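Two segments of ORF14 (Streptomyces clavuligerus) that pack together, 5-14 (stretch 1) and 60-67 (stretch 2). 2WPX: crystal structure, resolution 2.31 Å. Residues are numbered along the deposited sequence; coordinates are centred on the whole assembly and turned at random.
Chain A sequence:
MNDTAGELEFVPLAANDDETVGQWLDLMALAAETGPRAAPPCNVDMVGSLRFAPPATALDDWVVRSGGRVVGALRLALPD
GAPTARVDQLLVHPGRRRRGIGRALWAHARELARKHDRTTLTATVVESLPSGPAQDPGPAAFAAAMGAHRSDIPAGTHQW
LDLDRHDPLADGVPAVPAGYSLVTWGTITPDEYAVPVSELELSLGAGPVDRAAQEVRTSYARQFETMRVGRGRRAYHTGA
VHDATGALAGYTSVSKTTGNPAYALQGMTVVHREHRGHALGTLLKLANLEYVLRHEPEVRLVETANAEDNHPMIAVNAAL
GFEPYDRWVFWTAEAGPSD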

# COMPACT_ATOMS: atom_id res chain seq x y z
N ALA A 5 17.76 -20.01 -15.13
CA ALA A 5 17.11 -20.53 -16.36
C ALA A 5 18.14 -20.89 -17.39
O ALA A 5 17.81 -21.56 -18.38
CB ALA A 5 16.12 -19.50 -16.96
N GLY A 6 19.38 -20.48 -17.15
CA GLY A 6 20.47 -20.47 -18.16
C GLY A 6 20.99 -19.04 -18.05
O GLY A 6 21.00 -18.48 -16.98
N GLU A 7 21.37 -18.41 -19.15
CA GLU A 7 21.89 -17.05 -19.05
C GLU A 7 20.81 -16.02 -18.74
O GLU A 7 19.90 -15.76 -19.53
CB GLU A 7 22.58 -16.68 -20.35
CG GLU A 7 24.03 -17.09 -20.40
CD GLU A 7 24.93 -15.97 -19.90
OE1 GLU A 7 25.09 -14.97 -20.63
OE2 GLU A 7 25.47 -16.10 -18.77
N LEU A 8 20.92 -15.37 -17.60
CA LEU A 8 19.94 -14.33 -17.30
C LEU A 8 20.53 -12.98 -17.58
O LEU A 8 21.63 -12.69 -17.14
CB LEU A 8 19.49 -14.40 -15.84
CG LEU A 8 18.77 -15.70 -15.46
CD1 LEU A 8 18.81 -15.94 -13.94
CD2 LEU A 8 17.34 -15.73 -16.02
N GLU A 9 19.80 -12.15 -18.31
CA GLU A 9 20.20 -10.79 -18.58
C GLU A 9 19.41 -9.80 -17.66
O GLU A 9 18.18 -9.82 -17.62
CB GLU A 9 19.89 -10.50 -20.03
CG GLU A 9 20.70 -9.42 -20.66
CD GLU A 9 19.95 -8.85 -21.83
OE1 GLU A 9 20.45 -7.87 -22.44
OE2 GLU A 9 18.84 -9.37 -22.12
N PHE A 10 20.14 -8.98 -16.89
CA PHE A 10 19.56 -7.88 -16.11
C PHE A 10 19.64 -6.57 -16.88
O PHE A 10 20.70 -6.12 -17.24
CB PHE A 10 20.27 -7.72 -14.76
CG PHE A 10 20.10 -8.91 -13.87
CD1 PHE A 10 19.04 -8.97 -12.98
CD2 PHE A 10 20.98 -9.98 -13.95
CE1 PHE A 10 18.86 -10.08 -12.15
CE2 PHE A 10 20.82 -11.11 -13.12
CZ PHE A 10 19.74 -11.16 -12.22
N VAL A 11 18.49 -5.98 -17.15
CA VAL A 11 18.39 -4.74 -17.89
C VAL A 11 17.53 -3.79 -17.03
O VAL A 11 16.55 -4.21 -16.45
CB VAL A 11 17.71 -5.03 -19.27
CG1 VAL A 11 16.82 -6.18 -19.12
CG2 VAL A 11 16.89 -3.83 -19.79
N PRO A 12 17.94 -2.53 -16.90
CA PRO A 12 17.09 -1.61 -16.16
C PRO A 12 15.70 -1.50 -16.80
O PRO A 12 15.54 -1.59 -18.01
CB PRO A 12 17.84 -0.27 -16.24
CG PRO A 12 19.25 -0.64 -16.42
CD PRO A 12 19.26 -1.94 -17.21
N LEU A 13 14.70 -1.29 -15.95
CA LEU A 13 13.35 -1.02 -16.36
C LEU A 13 13.10 0.52 -16.37
O LEU A 13 13.01 1.16 -15.34
CB LEU A 13 12.43 -1.76 -15.38
CG LEU A 13 10.92 -1.57 -15.45
CD1 LEU A 13 10.46 -1.67 -16.92
CD2 LEU A 13 10.28 -2.61 -14.55
N ALA A 14 13.01 1.10 -17.56
CA ALA A 14 12.87 2.53 -17.77
C ALA A 14 11.56 2.75 -18.50
O ALA A 14 11.19 1.96 -19.38
CB ALA A 14 14.06 3.05 -18.62
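Stretch 2, residues 60-67: DDWVVRSG

Residues D60 to S66 belong to a strand that begins earlier in the chain and runs antiparallel to strand 9-12 of stretch 1; the two axes approach to 4.7 Å, with 145° between their N-to-C directions, and 777 Å² is buried between the stretches. D60 makes no contact with stretch 1, but its OD1 accepts a hydrogen bond from W62 NE1 at 2.5 Å, tying down the indole. D61 O takes the hydrogen bond from L13 N (2.9 Å), the last backbone link toward the C-terminal end of stretch 1. At W62, paired with P12 at a CA-CA distance of 4.3 Å, the CA-to-CB bond points away overall, yet the ring returns to stretch 1: P12 CG lies over one face, 4.0 Å from the centroid of the six-membered ring, and F10 CB is 3.9 Å from W62 CE3. V63 and V11 form a hydrogen-bonded pair, V63 N to V11 O at 3.0 Å and V11 N to V63 O at 3.2 Å. Their side chains share a face of the sheet, with V63 CG2 3.6 Å from V11 CG1, while V63 CG1 reaches L13 CD2 at 3.8 Å. V64 faces the other way, beside F10 in a non-hydrogen-bonded pair; in rotamer p its CG2 sits 4.0 Å from the F10 ring centroid, nearly along the ring normal, and 3.6 Å from L8 CB. R65 returns to the face of V63 and V11. Its backbone pairs with E9 (R65 N to E9 O 2.7 Å, E9 N to R65 O 3.0 Å), and its side chain adds a salt bridge, E9 OE2 accepting from R65 NH2 at 2.8 Å and R65 NE at 2.9 Å; V11 CG1 covers one face of the guanidinium. Beyond the last paired residues, water 1 bridges S66 OG (2.5 Å) and E7 O (2.8 Å).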

# COMPACT_ATOMS: atom_id res chain seq x y z
N ASP A 60 15.11 2.04 -8.07
CA ASP A 60 16.13 1.37 -8.85
C ASP A 60 15.39 0.10 -9.42
O ASP A 60 15.26 -0.94 -8.73
CB ASP A 60 17.31 1.01 -7.93
CG ASP A 60 18.58 0.66 -8.69
OD1 ASP A 60 18.46 0.19 -9.83
OD2 ASP A 60 19.70 0.86 -8.16
N ASP A 61 14.84 0.22 -10.62
CA ASP A 61 13.92 -0.81 -11.17
C ASP A 61 14.59 -1.68 -12.24
O ASP A 61 15.25 -1.18 -13.14
CB ASP A 61 12.69 -0.14 -11.77
CG ASP A 61 11.91 0.61 -10.74
OD1 ASP A 61 11.98 0.14 -9.59
OD2 ASP A 61 11.27 1.64 -11.06
N TRP A 62 14.43 -2.98 -12.13
CA TRP A 62 15.04 -3.88 -13.09
C TRP A 62 14.10 -4.96 -13.59
O TRP A 62 13.15 -5.37 -12.89
CB TRP A 62 16.20 -4.55 -12.40
CG TRP A 62 17.29 -3.60 -12.07
CD1 TRP A 62 17.35 -2.71 -11.02
CD2 TRP A 62 18.49 -3.45 -12.80
NE1 TRP A 62 18.55 -2.02 -11.05
CE2 TRP A 62 19.26 -2.45 -12.15
CE3 TRP A 62 19.01 -4.09 -13.94
CZ2 TRP A 62 20.51 -2.05 -12.61
CZ3 TRP A 62 20.26 -3.71 -14.39
CH2 TRP A 62 21.00 -2.69 -13.73
N VAL A 63 14.35 -5.44 -14.80
CA VAL A 63 13.80 -6.71 -15.22
C VAL A 63 14.89 -7.73 -15.48
O VAL A 63 16.08 -7.39 -15.64
CB VAL A 63 12.86 -6.60 -16.45
CG1 VAL A 63 11.61 -5.83 -16.10
CG2 VAL A 63 13.59 -6.00 -17.65
N VAL A 64 14.49 -9.00 -15.54
CA VAL A 64 15.45 -10.03 -15.94
C VAL A 64 14.93 -10.76 -17.19
O VAL A 64 13.74 -11.07 -17.30
CB VAL A 64 15.88 -10.96 -14.79
CG1 VAL A 64 14.73 -11.86 -14.34
CG2 VAL A 64 17.11 -11.77 -15.22
N ARG A 65 15.81 -10.95 -18.16
CA ARG A 65 15.42 -11.58 -19.41
C ARG A 65 16.07 -12.94 -19.63
O ARG A 65 17.20 -13.22 -19.21
CB ARG A 65 15.71 -10.64 -20.58
CG ARG A 65 14.90 -9.35 -20.49
CD ARG A 65 14.79 -8.68 -21.83
NE ARG A 65 16.12 -8.41 -22.35
CZ ARG A 65 16.47 -7.30 -22.99
NH1 ARG A 65 15.59 -6.30 -23.18
NH2 ARG A 65 17.71 -7.17 -23.39
N SER A 66 15.30 -13.81 -20.27
CA SER A 66 15.82 -15.11 -20.62
C SER A 66 15.42 -15.36 -22.06
O SER A 66 14.23 -15.36 -22.38
CB SER A 66 15.28 -16.20 -19.67
OG SER A 66 15.73 -17.49 -20.05
N GLY A 67 16.42 -15.57 -22.90
CA GLY A 67 16.18 -15.71 -24.33
C GLY A 67 15.47 -14.48 -24.86
O GLY A 67 14.55 -14.58 -25.67
O HOH W 1 18.19 -17.98 -19.63
O HOH W 2 19.23 -15.88 -22.67